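Local structure of ribonuclease (Chelonia mydas, 2ZPO) at residues A[23-28]-A[79-84]; A[46-51]-A[75-80]; A[69-74]-A[100-105]. The protein probably cleaves single- and double-stranded RNA on the 3' side of pyrimidine nucleotides, as an endonuclease of the pancreatic ribonuclease family. All blocks are in the same frame, centred on the assembly; numbering follows the deposited sequence.

Contact 1 (A[23-28]-A[79-84]); sequences RTYCNQ and TTCRLQ. With SO4 (sulfate ion), chain F.
T79 OG1 is gripped by two hydrogen bonds, one with H48 NE2 and one with R16 NH2, and it also stands over one face of the Y25 ring. The methyl of T79, CG2, is its nearest atom to the helix: anti to its own backbone N, T79 CG2 meets Y25 CD1 at 3.6 Å and Y25 CE1 at 3.7 Å, tip to tip. The phenol has further anchors, a hydrogen bond from Y25 OH to D13 OD2 and a cation-pi contact with R16. Beside this packing the two segments are joined covalently. C26 SG and C81 SG are 2.1 Å apart, with a left-handed twist of -80° about the S-S bond, and the two CA atoms are drawn to 5.6 Å. On the strand's other side R82, which probably binds substrate as in related ribonucleases, holds a sulfate, probably from the crystallisation liquor, in a fork: R82 NE meets SO4 O1 at 2.7 Å (164° at the hydrogen), while R82 NH2 meets SO4 O3 at 2.8 Å. Over these segments helix 23-28 crosses strand 79-83 at -74°, with 8.6 Å between axes; the strand segment, part of strand 69-83, is hydrogen-bonded in turn to N44 of strand 43-47 through C81 and to G97 of strand 94-108 through T80.

Contact 2 (A[46-51]-A[75-80]); sequences FVHASA and SFALTT
The two methyls of V47 form a bump that fits between L78 CD2 and F76 CB, V47 CG2 3.7 Å from the former and V47 CG1, anti to the backbone N, 3.8 Å from the latter. V47 and L78 run side by side as a non-hydrogen-bonded antiparallel pair. A smaller knob follows where the strand gives way to loop, A49 CB pressing obliquely on F76 CD2 at 3.4 Å. F46 and T79 are the hydrogen-bonded pair, F46 N to T79 O (2.7 Å) being nearly along the C=O axis. H48 bends back over this ladder. H48 CB packs on A77 CB at 3.9 Å and F46 O lies above one ring face, toward the rim; H48 NE2, at the ring edge, reaches T79 OG1 at 2.7 Å, almost straight (174°), and ND1 bonds D13 O. An alanine here would remove both ring nitrogens, and this loss would probably loosen the D13 loop from strand 69-83. Water 1 bridges H48 O and A77 N beyond the last direct bond, H48 N to A77 O (2.8 Å). V47 and L78 pack on Y115 of strand 111-118, whereas F46, on the other face, meets M29 and M30 of helix 22-32.

Contact 3 (A[69-74]-A[100-105]); sequences LRDSTA and TQRIRI. With GOL (glycerol), chain G.
Tight backbone pairing marks one part of this contact: R70 and I105 form a hydrogen-bonded antiparallel pair, R70 N reaching I105 O at 2.8 Å. S72 continues it with a twist. S72 N bonds I103 O normally, but I103 N turns to S72 OG (2.9 Å), held in the crowded position between backbone N and carbonyl carbon (chi1 65°). S72 OG donates in turn to A74 O at 2.7 Å, so two bonds fix it where the chain turns its corner. S72 O takes R102 NE at 2.8 Å, tilted 22° from the guanidinium plane, with a weaker bond from R102 NH2. On the face of D71 and R104 runs a salt bridge, R104 NE donating to the syn lone pair of D71 OD1 at 2.7 Å, with the carboxylate and guanidinium planes only 9° apart. The looser side lies around R102 NH2, which gives a weak bond to a glycerol, probably from the crystallisation liquor (GOL O3, 3.3 Å), and reaches D71 O through water 2. The paired backbones belong to the antiparallel hairpin of strands 69-83 and 94-108, a core element of the pancreatic ribonuclease fold.

Strand 69-83 runs through all three contacts. Contacts 1 and 2 share T79 and T80, have centres about 14 Å apart and touch: Y25 OH lies 3.1 Å from H48 CE1, and C81 SG lies 3.8 Å from F46 CE2. Contacts 2 and 3, with centres about 10 Å apart, meet across the sheet, F76 N and Q101 O being 2.8 Å apart in a probable hydrogen bond. Contacts 1 and 3 do not touch, their centres about 21 Å apart. Each comes near a probable functional residue: between nearest side-chain atoms, T80 is about 3 Å from T45 (substrate binding), V47 about 5 Å from H11 (proton acceptor) and I105 about 6 Å from H114 (proton donor).

Contact 1 (A[23-28]-A[79-84])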
loop_
_atom_site.group_PDB
_atom_site.type_symbol
_atom_site.label_atom_id
_atom_site.label_comp_id
_atom_site.label_asym_id
_atom_site.label_seq_id
_atom_site.Cartn_x
_atom_site.Cartn_y
_atom_site.Cartn_z
ATOM N N ARG A 23 12.376 -8.270 4.127
ATOM C CA ARG A 23 12.171 -9.291 3.112
ATOM C C ARG A 23 11.082 -10.256 3.618
ATOM O O ARG A 23 10.148 -10.589 2.881
ATOM C CB ARG A 23 13.507 -10.010 2.877
ATOM C CG ARG A 23 13.503 -11.155 1.926
ATOM C CD ARG A 23 14.809 -11.963 2.068
ATOM N NE ARG A 23 14.554 -13.200 2.823
ATOM C CZ ARG A 23 14.965 -13.471 4.066
ATOM N NH1 ARG A 23 15.706 -12.612 4.769
ATOM N NH2 ARG A 23 14.646 -14.636 4.607
ATOM N N THR A 24 11.191 -10.669 4.883
ATOM C CA THR A 24 10.230 -11.585 5.489
ATOM C C THR A 24 8.864 -10.904 5.686
ATOM O O THR A 24 7.832 -11.524 5.459
ATOM C CB THR A 24 10.709 -12.152 6.853
ATOM O OG1 THR A 24 12.012 -12.763 6.723
ATOM C CG2 THR A 24 9.748 -13.181 7.352
ATOM N N TYR A 25 8.871 -9.649 6.133
ATOM C CA TYR A 25 7.642 -8.848 6.189
ATOM C C TYR A 25 6.911 -8.956 4.843
ATOM O O TYR A 25 5.721 -9.290 4.771
ATOM C CB TYR A 25 7.969 -7.384 6.489
ATOM C CG TYR A 25 6.738 -6.514 6.472
ATOM C CD1 TYR A 25 6.304 -5.925 5.286
ATOM C CD2 TYR A 25 5.999 -6.298 7.635
ATOM C CE1 TYR A 25 5.173 -5.133 5.271
ATOM C CE2 TYR A 25 4.844 -5.512 7.643
ATOM C CZ TYR A 25 4.427 -4.943 6.447
ATOM O OH TYR A 25 3.280 -4.172 6.446
ATOM N N CYS A 26 7.640 -8.642 3.777
ATOM C CA CYS A 26 7.035 -8.630 2.443
ATOM C C CYS A 26 6.506 -9.998 2.007
ATOM O O CYS A 26 5.396 -10.126 1.523
ATOM C CB CYS A 26 8.031 -8.061 1.450
ATOM S SG CYS A 26 8.216 -6.283 1.570
ATOM N N ASN A 27 7.314 -11.037 2.223
ATOM C CA ASN A 27 6.905 -12.362 1.863
ATOM C C ASN A 27 5.612 -12.788 2.582
ATOM O O ASN A 27 4.678 -13.301 1.962
ATOM C CB ASN A 27 8.064 -13.319 2.145
ATOM C CG ASN A 27 9.183 -13.187 1.106
ATOM O OD1 ASN A 27 8.942 -12.748 -0.037
ATOM N ND2 ASN A 27 10.399 -13.600 1.475
ATOM N N GLN A 28 5.560 -12.518 3.882
ATOM C CA GLN A 28 4.399 -12.885 4.684
ATOM C C GLN A 28 3.168 -12.054 4.323
ATOM O O GLN A 28 2.070 -12.573 4.163
ATOM C CB GLN A 28 4.727 -12.715 6.177
ATOM C CG GLN A 28 5.776 -13.715 6.655
ATOM C CD GLN A 28 6.122 -13.600 8.155
ATOM O OE1 GLN A 28 6.142 -12.513 8.733
ATOM N NE2 GLN A 28 6.428 -14.742 8.770
ATOM N N THR A 79 6.100 0.567 3.999
ATOM C CA THR A 79 6.971 -0.522 3.561
ATOM C C THR A 79 6.611 -0.835 2.118
ATOM O O THR A 79 5.426 -1.044 1.788
ATOM C CB THR A 79 6.792 -1.784 4.413
ATOM O OG1 THR A 79 7.000 -1.432 5.787
ATOM C CG2 THR A 79 7.810 -2.888 4.004
ATOM N N THR A 80 7.635 -0.882 1.274
ATOM C CA THR A 80 7.459 -1.134 -0.153
ATOM C C THR A 80 8.084 -2.471 -0.481
ATOM O O THR A 80 9.249 -2.714 -0.147
ATOM C CB THR A 80 8.036 0.026 -1.019
ATOM O OG1 THR A 80 7.491 1.269 -0.555
ATOM C CG2 THR A 80 7.658 -0.161 -2.449
ATOM N N CYS A 81 7.290 -3.336 -1.116
ATOM C CA CYS A 81 7.701 -4.678 -1.482
ATOM C C CYS A 81 7.766 -4.780 -2.999
ATOM O O CYS A 81 6.846 -4.341 -3.680
ATOM C CB CYS A 81 6.685 -5.693 -0.951
ATOM S SG CYS A 81 6.427 -5.582 0.834
ATOM N N ARG A 82 8.857 -5.356 -3.500
ATOM C CA ARG A 82 9.068 -5.551 -4.936
ATOM C C ARG A 82 9.504 -7.000 -5.159
ATOM O O ARG A 82 10.371 -7.512 -4.467
ATOM C CB ARG A 82 10.120 -4.576 -5.477
ATOM C CG ARG A 82 9.571 -3.163 -5.718
ATOM C CD ARG A 82 10.658 -2.138 -6.085
ATOM N NE ARG A 82 11.263 -2.355 -7.407
ATOM C CZ ARG A 82 10.828 -1.808 -8.551
ATOM N NH1 ARG A 82 9.757 -1.028 -8.564
ATOM N NH2 ARG A 82 11.462 -2.073 -9.696
ATOM N N LEU A 83 8.856 -7.644 -6.126
ATOM C CA LEU A 83 9.074 -9.048 -6.454
ATOM C C LEU A 83 10.500 -9.265 -6.927
ATOM O O LEU A 83 11.029 -8.468 -7.709
ATOM C CB LEU A 83 8.120 -9.454 -7.570
ATOM C CG LEU A 83 7.961 -10.950 -7.883
ATOM C CD1 LEU A 83 7.300 -11.727 -6.738
ATOM C CD2 LEU A 83 7.163 -11.108 -9.154
ATOM N N GLN A 84 11.120 -10.325 -6.424
ATOM C CA GLN A 84 12.382 -10.808 -7.007
ATOM C C GLN A 84 12.113 -11.435 -8.365
ATOM O O GLN A 84 11.305 -12.389 -8.497
ATOM C CB GLN A 84 13.058 -11.838 -6.117
ATOM C CG GLN A 84 13.320 -11.322 -4.737
ATOM C CD GLN A 84 14.336 -12.123 -3.994
ATOM O OE1 GLN A 84 14.381 -13.360 -4.074
ATOM N NE2 GLN A 84 15.165 -11.428 -3.222
HETATM S S SO4 F . 14.323 -3.504 -7.714
HETATM O O1 SO4 F . 13.175 -4.294 -7.277
HETATM O O2 SO4 F . 15.508 -4.355 -7.792
HETATM O O3 SO4 F . 14.045 -2.938 -9.033
HETATM O O4 SO4 F . 14.577 -2.431 -6.755
#

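Contact 2 (A[46-51]-A[75-80])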
loop_
_atom_site.group_PDB
_atom_site.type_symbol
_atom_site.label_atom_id
_atom_site.label_comp_id
_atom_site.label_asym_id
_atom_site.label_seq_id
_atom_site.Cartn_x
_atom_site.Cartn_y
_atom_site.Cartn_z
ATOM N N PHE A 46 2.683 -0.938 1.637
ATOM C CA PHE A 46 1.844 -0.982 2.826
ATOM C C PHE A 46 2.053 0.312 3.565
ATOM O O PHE A 46 3.197 0.736 3.788
ATOM C CB PHE A 46 2.249 -2.168 3.706
ATOM C CG PHE A 46 1.964 -3.505 3.065
ATOM C CD1 PHE A 46 0.662 -4.034 3.085
ATOM C CD2 PHE A 46 2.977 -4.209 2.397
ATOM C CE1 PHE A 46 0.386 -5.288 2.477
ATOM C CE2 PHE A 46 2.709 -5.459 1.803
ATOM C CZ PHE A 46 1.414 -5.989 1.840
ATOM N N VAL A 47 0.948 0.969 3.909
ATOM C CA VAL A 47 1.025 2.240 4.626
ATOM C C VAL A 47 0.708 1.940 6.095
ATOM O O VAL A 47 -0.319 1.332 6.388
ATOM C CB VAL A 47 0.006 3.271 4.056
ATOM C CG1 VAL A 47 0.136 4.572 4.795
ATOM C CG2 VAL A 47 0.202 3.489 2.528
ATOM N N HIS A 48 1.566 2.402 7.018
ATOM C CA HIS A 48 1.386 2.122 8.464
ATOM C C HIS A 48 0.734 3.310 9.152
ATOM O O HIS A 48 1.339 4.026 9.961
ATOM C CB HIS A 48 2.718 1.713 9.112
ATOM C CG HIS A 48 3.444 0.685 8.309
ATOM N ND1 HIS A 48 2.843 -0.494 7.913
ATOM C CD2 HIS A 48 4.681 0.693 7.747
ATOM C CE1 HIS A 48 3.698 -1.189 7.177
ATOM N NE2 HIS A 48 4.817 -0.490 7.063
ATOM N N ALA A 49 -0.523 3.523 8.795
ATOM C CA ALA A 49 -1.374 4.540 9.426
ATOM C C ALA A 49 -2.783 3.958 9.363
ATOM O O ALA A 49 -3.059 3.048 8.583
ATOM C CB ALA A 49 -1.322 5.835 8.644
ATOM N N SER A 50 -3.674 4.498 10.173
ATOM C CA SER A 50 -5.037 3.975 10.188
ATOM C C SER A 50 -5.817 4.283 8.909
ATOM O O SER A 50 -5.501 5.201 8.138
ATOM C CB SER A 50 -5.796 4.539 11.393
ATOM O OG SER A 50 -6.082 5.904 11.232
ATOM N N ALA A 51 -6.882 3.507 8.703
ATOM C CA ALA A 51 -7.766 3.775 7.586
ATOM C C ALA A 51 -8.277 5.210 7.613
ATOM O O ALA A 51 -8.342 5.863 6.573
ATOM C CB ALA A 51 -8.938 2.758 7.585
ATOM N N SER A 75 3.374 12.901 6.065
ATOM C CA SER A 75 4.243 11.797 5.690
ATOM C C SER A 75 3.817 10.588 6.535
ATOM O O SER A 75 3.346 10.747 7.688
ATOM C CB SER A 75 5.709 12.151 5.978
ATOM O OG SER A 75 6.221 13.087 5.022
ATOM N N PHE A 76 3.922 9.397 5.949
ATOM C CA PHE A 76 3.526 8.155 6.596
ATOM C C PHE A 76 4.675 7.159 6.621
ATOM O O PHE A 76 5.493 7.172 5.720
ATOM C CB PHE A 76 2.368 7.500 5.821
ATOM C CG PHE A 76 1.108 8.312 5.820
ATOM C CD1 PHE A 76 0.764 9.077 4.720
ATOM C CD2 PHE A 76 0.283 8.354 6.951
ATOM C CE1 PHE A 76 -0.400 9.849 4.722
ATOM C CE2 PHE A 76 -0.879 9.137 6.946
ATOM C CZ PHE A 76 -1.229 9.858 5.817
ATOM N N ALA A 77 4.722 6.322 7.665
ATOM C CA ALA A 77 5.600 5.148 7.646
ATOM C C ALA A 77 5.086 4.215 6.537
ATOM O O ALA A 77 3.889 3.901 6.468
ATOM C CB ALA A 77 5.561 4.433 8.983
ATOM N N LEU A 78 5.999 3.750 5.687
ATOM C CA LEU A 78 5.689 2.881 4.540
ATOM C C LEU A 78 6.619 1.693 4.478
ATOM O O LEU A 78 7.790 1.797 4.868
ATOM C CB LEU A 78 5.869 3.648 3.227
ATOM C CG LEU A 78 5.152 4.972 3.031
ATOM C CD1 LEU A 78 5.508 5.533 1.680
ATOM C CD2 LEU A 78 3.629 4.803 3.148
ATOM N N THR A 79 6.100 0.567 3.999
ATOM C CA THR A 79 6.971 -0.522 3.561
ATOM C C THR A 79 6.611 -0.835 2.118
ATOM O O THR A 79 5.426 -1.044 1.788
ATOM C CB THR A 79 6.792 -1.784 4.413
ATOM O OG1 THR A 79 7.000 -1.432 5.787
ATOM C CG2 THR A 79 7.810 -2.888 4.004
ATOM N N THR A 80 7.635 -0.882 1.274
ATOM C CA THR A 80 7.459 -1.134 -0.153
ATOM C C THR A 80 8.084 -2.471 -0.481
ATOM O O THR A 80 9.249 -2.714 -0.147
ATOM C CB THR A 80 8.036 0.026 -1.019
ATOM O OG1 THR A 80 7.491 1.269 -0.555
ATOM C CG2 THR A 80 7.658 -0.161 -2.449
HETATM O O HOH W 1 2.444 6.618 9.689
#

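Contact 3 (A[69-74]-A[100-105])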
loop_
_atom_site.group_PDB
_atom_site.type_symbol
_atom_site.label_atom_id
_atom_site.label_comp_id
_atom_site.label_asym_id
_atom_site.label_seq_id
_atom_site.Cartn_x
_atom_site.Cartn_y
_atom_site.Cartn_z
ATOM N N LEU A 69 -6.470 12.035 -8.322
ATOM C CA LEU A 69 -5.309 11.770 -7.472
ATOM C C LEU A 69 -5.227 12.869 -6.419
ATOM O O LEU A 69 -5.619 14.012 -6.665
ATOM C CB LEU A 69 -4.032 11.794 -8.307
ATOM C CG LEU A 69 -3.932 10.685 -9.363
ATOM C CD1 LEU A 69 -2.622 10.780 -10.107
ATOM C CD2 LEU A 69 -4.112 9.309 -8.769
ATOM N N ARG A 70 -4.737 12.503 -5.239
ATOM C CA ARG A 70 -4.607 13.466 -4.154
ATOM C C ARG A 70 -3.296 13.160 -3.492
ATOM O O ARG A 70 -2.946 11.987 -3.341
ATOM C CB ARG A 70 -5.680 13.260 -3.085
ATOM C CG ARG A 70 -7.122 13.099 -3.585
ATOM C CD ARG A 70 -7.821 14.396 -3.540
ATOM N NE ARG A 70 -7.892 15.011 -2.212
ATOM C CZ ARG A 70 -8.355 16.243 -2.038
ATOM N NH1 ARG A 70 -8.767 16.939 -3.109
ATOM N NH2 ARG A 70 -8.395 16.796 -0.831
ATOM N N ASP A 71 -2.620 14.199 -3.033
ATOM C CA ASP A 71 -1.385 14.051 -2.275
ATOM C C ASP A 71 -1.648 14.304 -0.789
ATOM O O ASP A 71 -2.335 15.277 -0.429
ATOM C CB ASP A 71 -0.374 15.073 -2.773
ATOM C CG ASP A 71 0.131 14.759 -4.155
ATOM O OD1 ASP A 71 -0.069 13.616 -4.604
ATOM O OD2 ASP A 71 0.738 15.652 -4.789
ATOM N N SER A 72 -1.122 13.435 0.057
ATOM C CA SER A 72 -1.318 13.602 1.519
ATOM C C SER A 72 -0.563 14.772 2.086
ATOM O O SER A 72 0.517 15.111 1.629
ATOM C CB SER A 72 -0.877 12.350 2.273
ATOM O OG SER A 72 0.513 12.116 2.167
ATOM N N THR A 73 -1.151 15.387 3.115
ATOM C CA THR A 73 -0.449 16.457 3.809
ATOM C C THR A 73 0.664 15.822 4.645
ATOM O O THR A 73 1.819 16.270 4.607
ATOM C CB THR A 73 -1.416 17.245 4.683
ATOM O OG1 THR A 73 -2.362 17.885 3.816
ATOM C CG2 THR A 73 -0.673 18.306 5.532
ATOM N N ALA A 74 0.292 14.768 5.368
ATOM C CA ALA A 74 1.226 14.047 6.233
ATOM C C ALA A 74 2.189 13.107 5.484
ATOM O O ALA A 74 1.870 12.570 4.411
ATOM C CB ALA A 74 0.429 13.260 7.283
ATOM N N THR A 100 9.646 7.014 5.195
ATOM C CA THR A 100 8.620 7.894 5.752
ATOM C C THR A 100 8.391 9.001 4.722
ATOM O O THR A 100 9.275 9.858 4.511
ATOM C CB THR A 100 9.032 8.474 7.132
ATOM O OG1 THR A 100 9.553 7.422 7.968
ATOM C CG2 THR A 100 7.833 9.083 7.837
ATOM N N GLN A 101 7.229 8.966 4.060
ATOM C CA GLN A 101 7.014 9.756 2.849
ATOM C C GLN A 101 5.552 10.148 2.754
ATOM O O GLN A 101 4.682 9.396 3.227
ATOM C CB GLN A 101 7.363 8.921 1.621
ATOM C CG GLN A 101 8.854 8.562 1.490
ATOM C CD GLN A 101 9.132 7.918 0.165
ATOM O OE1 GLN A 101 9.311 8.606 -0.847
ATOM N NE2 GLN A 101 9.104 6.600 0.140
ATOM N N ARG A 102 5.302 11.322 2.166
ATOM C CA ARG A 102 3.933 11.640 1.731
ATOM C C ARG A 102 3.553 10.679 0.607
ATOM O O ARG A 102 4.410 10.094 -0.075
ATOM C CB ARG A 102 3.798 13.106 1.272
ATOM C CG ARG A 102 4.113 14.127 2.392
ATOM C CD ARG A 102 4.292 15.550 1.848
ATOM N NE ARG A 102 3.138 16.023 1.105
ATOM C CZ ARG A 102 3.140 16.480 -0.145
ATOM N NH1 ARG A 102 4.265 16.574 -0.844
ATOM N NH2 ARG A 102 2.000 16.887 -0.685
ATOM N N ILE A 103 2.253 10.507 0.421
ATOM C CA ILE A 103 1.760 9.567 -0.587
ATOM C C ILE A 103 0.708 10.201 -1.495
ATOM O O ILE A 103 0.007 11.150 -1.097
ATOM C CB ILE A 103 1.185 8.247 0.039
ATOM C CG1 ILE A 103 -0.025 8.523 0.945
ATOM C CG2 ILE A 103 2.301 7.491 0.781
ATOM C CD1 ILE A 103 -0.768 7.275 1.447
ATOM N N ARG A 104 0.590 9.617 -2.700
ATOM C CA ARG A 104 -0.371 10.047 -3.716
ATOM C C ARG A 104 -1.289 8.865 -3.937
ATOM O O ARG A 104 -0.816 7.757 -4.251
ATOM C CB ARG A 104 0.351 10.421 -5.033
ATOM C CG ARG A 104 -0.607 10.821 -6.148
ATOM C CD ARG A 104 0.106 11.395 -7.346
ATOM N NE ARG A 104 0.650 12.707 -7.006
ATOM C CZ ARG A 104 1.436 13.416 -7.798
ATOM N NH1 ARG A 104 1.764 12.930 -8.998
ATOM N NH2 ARG A 104 1.881 14.594 -7.381
ATOM N N ILE A 105 -2.559 9.069 -3.660
ATOM C CA ILE A 105 -3.566 8.011 -3.843
ATOM C C ILE A 105 -4.665 8.480 -4.829
ATOM O O ILE A 105 -4.756 9.660 -5.122
ATOM C CB ILE A 105 -4.185 7.540 -2.472
ATOM C CG1 ILE A 105 -4.974 8.670 -1.793
ATOM C CG2 ILE A 105 -3.080 7.007 -1.559
ATOM C CD1 ILE A 105 -5.711 8.213 -0.506
HETATM C C1 GOL G . 3.877 18.987 -5.277
HETATM O O1 GOL G . 4.595 18.743 -6.471
HETATM C C2 GOL G . 4.154 17.947 -4.188
HETATM O O2 GOL G . 5.233 17.096 -4.517
HETATM C C3 GOL G . 2.914 17.090 -3.978
HETATM O O3 GOL G . 1.774 17.897 -3.770
HETATM O O HOH W 2 -0.733 17.619 -0.150
#